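Local coordinates for protein levoglucosan dehydrogenase (Pseudarthrobacter phenanthrenivorans, PDB 6A3F) that oxidises levoglucosan to 3-dehydrolevoglucosan with NAD(+) as hydride acceptor, working as a homotetramer of the Gfo/Idh/MocA family, at residues N80-D84 with W85-I89. Sequence-based numbering, arbitrary orientation.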
ATOM      1  N   ASN B  80      11.735  20.079  40.584  1.00 33.16           N
ATOM      2  CA  ASN B  80      10.813  20.311  41.699  1.00 35.04           C
ATOM      3  C   ASN B  80       9.449  19.735  41.355  1.00 37.45           C
ATOM      4  O   ASN B  80       9.170  19.564  40.165  1.00 33.24           O
ATOM      5  CB  ASN B  80      10.639  21.799  41.975  1.00 34.63           C
ATOM      6  CG  ASN B  80      11.974  22.472  42.222  1.00 37.14           C
ATOM      7  OD1 ASN B  80      12.467  23.267  41.407  1.00 42.08           O
ATOM      8  ND2 ASN B  80      12.624  22.029  43.266  1.00 31.58           N
ATOM      9  N   SER B  81       8.618  19.524  42.388  1.00 36.12           N
ATOM     10  CA  SER B  81       7.261  19.009  42.258  1.00 35.89           C
ATOM     11  C   SER B  81       6.312  19.706  43.240  1.00 40.61           C
ATOM     12  O   SER B  81       6.743  20.225  44.249  1.00 38.96           O
ATOM     13  CB  SER B  81       7.229  17.547  42.484  1.00 37.32           C
ATOM     14  OG  SER B  81       7.557  17.230  43.826  1.00 35.68           O
ATOM     15  N   THR B  82       5.036  19.700  42.916  1.00 37.31           N
ATOM     16  CA  THR B  82       4.017  20.365  43.720  1.00 38.73           C
ATOM     17  C   THR B  82       2.679  19.681  43.437  1.00 40.35           C
ATOM     18  O   THR B  82       2.528  19.096  42.378  1.00 34.01           O
ATOM     19  CB  THR B  82       3.950  21.872  43.429  1.00 39.68           C
ATOM     20  OG1 THR B  82       3.039  22.460  44.363  1.00 37.14           O
ATOM     21  CG2 THR B  82       3.492  22.210  42.021  1.00 39.72           C
ATOM     22  N   SER B  83       1.743  19.729  44.397  1.00 39.69           N
ATOM     23  CA  SER B  83       0.334  19.370  44.147  1.00 38.30           C
ATOM     24  C   SER B  83      -0.528  20.626  43.972  1.00 38.59           C
ATOM     25  O   SER B  83      -1.755  20.533  43.860  1.00 38.18           O
ATOM     26  CB  SER B  83      -0.203  18.531  45.262  1.00 41.31           C
ATOM     27  OG  SER B  83       0.160  19.127  46.498  1.00 41.51           O
ATOM     28  N   ASP B  84       0.094  21.796  43.965  1.00 38.60           N
ATOM     29  CA  ASP B  84      -0.634  23.038  43.868  1.00 41.75           C
ATOM     30  C   ASP B  84      -0.170  23.798  42.642  1.00 37.69           C
ATOM     31  O   ASP B  84       0.876  24.425  42.641  1.00 35.56           O
ATOM     32  CB  ASP B  84      -0.389  23.879  45.117  1.00 43.15           C
ATOM     33  CG  ASP B  84      -1.109  25.203  45.072  1.00 48.01           C
ATOM     34  OD1 ASP B  84      -2.133  25.335  44.350  1.00 43.72           O
ATOM     35  OD2 ASP B  84      -0.636  26.118  45.780  1.00 60.66           O
ATOM     36  N   TRP B  85      -0.979  23.755  41.609  1.00 40.07           N
ATOM     37  CA  TRP B  85      -0.620  24.398  40.355  1.00 36.00           C
ATOM     38  C   TRP B  85      -0.525  25.913  40.522  1.00 34.34           C
ATOM     39  O   TRP B  85       0.302  26.558  39.862  1.00 32.15           O
ATOM     40  CB  TRP B  85      -1.595  23.976  39.242  1.00 38.44           C
ATOM     41  CG  TRP B  85      -3.030  24.416  39.362  1.00 34.38           C
ATOM     42  CD1 TRP B  85      -4.075  23.593  39.666  1.00 35.40           C
ATOM     43  CD2 TRP B  85      -3.605  25.715  39.104  1.00 33.97           C
ATOM     44  NE1 TRP B  85      -5.251  24.289  39.628  1.00 37.77           N
ATOM     45  CE2 TRP B  85      -4.998  25.596  39.305  1.00 36.30           C
ATOM     46  CE3 TRP B  85      -3.101  26.965  38.711  1.00 38.73           C
ATOM     47  CZ2 TRP B  85      -5.876  26.672  39.162  1.00 38.57           C
ATOM     48  CZ3 TRP B  85      -3.963  28.031  38.556  1.00 39.64           C
ATOM     49  CH2 TRP B  85      -5.336  27.886  38.798  1.00 41.00           C
ATOM     50  N   ARG B  86      -1.311  26.521  41.422  1.00 35.65           N
ATOM     51  CA  ARG B  86      -1.222  27.976  41.617  1.00 38.82           C
ATOM     52  C   ARG B  86       0.204  28.376  42.012  1.00 34.20           C
ATOM     53  O   ARG B  86       0.632  29.462  41.654  1.00 38.47           O
ATOM     54  CB  ARG B  86      -2.211  28.481  42.682  1.00 44.47           C
ATOM     55  CG  ARG B  86      -3.677  28.228  42.338  1.00 49.63           C
ATOM     56  CD  ARG B  86      -4.624  29.266  42.910  1.00 57.21           C
ATOM     57  NE  ARG B  86      -4.434  30.588  42.306  1.00 58.93           N
ATOM     58  CZ  ARG B  86      -5.184  31.099  41.329  1.00 56.43           C
ATOM     59  NH1 ARG B  86      -6.305  30.499  40.964  1.00 56.05           N
ATOM     60  NH2 ARG B  86      -4.797  32.195  40.701  1.00 55.14           N
ATOM     61  N   SER B  87       0.932  27.507  42.729  1.00 32.55           N
ATOM     62  CA  SER B  87       2.296  27.829  43.206  1.00 36.59           C
ATOM     63  C   SER B  87       3.262  28.020  42.033  1.00 35.28           C
ATOM     64  O   SER B  87       4.277  28.747  42.125  1.00 38.53           O
ATOM     65  CB  SER B  87       2.819  26.775  44.143  1.00 37.68           C
ATOM     66  OG  SER B  87       3.090  25.569  43.452  1.00 41.80           O
ATOM     67  N   ILE B  88       2.948  27.331  40.940  1.00 39.14           N
ATOM     68  CA  ILE B  88       3.713  27.471  39.710  1.00 35.43           C
ATOM     69  C   ILE B  88       3.384  28.828  39.087  1.00 30.44           C
ATOM     70  O   ILE B  88       4.302  29.566  38.736  1.00 34.38           O
ATOM     71  CB  ILE B  88       3.440  26.309  38.724  1.00 34.43           C
ATOM     72  CG1 ILE B  88       3.945  24.973  39.260  1.00 33.46           C
ATOM     73  CG2 ILE B  88       4.076  26.640  37.389  1.00 35.49           C
ATOM     74  CD1 ILE B  88       3.521  23.744  38.453  1.00 35.23           C
ATOM     75  N   ILE B  89       2.089  29.121  38.931  1.00 30.15           N
ATOM     76  CA  ILE B  89       1.605  30.387  38.354  1.00 33.98           C
ATOM     77  C   ILE B  89       2.213  31.553  39.171  1.00 36.83           C
ATOM     78  O   ILE B  89       2.590  32.569  38.594  1.00 36.19           O
ATOM     79  CB  ILE B  89       0.050  30.432  38.345  1.00 36.97           C
ATOM     80  CG1 ILE B  89      -0.639  29.409  37.420  1.00 42.45           C
ATOM     81  CG2 ILE B  89      -0.472  31.845  38.083  1.00 35.08           C
ATOM     82  CD1 ILE B  89       0.222  28.759  36.361  1.00 39.64           C
TER
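Asp84 and Ser87 meet where strand 80-82, an edge strand of the parallel Rossmann sheet within this chain, turns into the short helix 85-89, with Asp84 as its N-cap. Hydrogen bonds centre on the Asp84 carbonyl. Its O takes the Ser87 hydroxyl, OG to O 2.6 Å, almost in line with the C=O bond. Ser87 N gives the same O a second bond at 3.1 Å. Both donors thus come from one residue, and Ser87 OG can fold back onto this O because it lies between its own backbone N and carbonyl carbon (chi1 70°). The capping bond itself is weak: Asp84 OD1 stands 3.3 Å from Arg86 N, with an N-H...O angle of 135°. Ahead of the cap, Thr82 OG1 accepts from Asp84 N at 3.0 Å in an ST turn. With chi1 at -174°, this hydroxyl is anti to Thr82 N and reaches forward over the turn, where it also comes within 3.2 Å of Ser87 OG.

Nonpolar packing lies beside this polar network. Thr82 CG2 touches the CG1 and CD1 of Ile88, the two side chains crossing at a slant, and both also rest on Ala62 of the neighbouring strand 55-62. On the helix, Trp85 packs against helix 106-115 through Glu108 and Ile109; its side chain is about 7 Å from that of Thr101, which binds NADH. Arg86 CG sits 3.7 Å above one face of the Trp85 indole, toward the rim, while Ile89 CG1 meets the ring edge in plane.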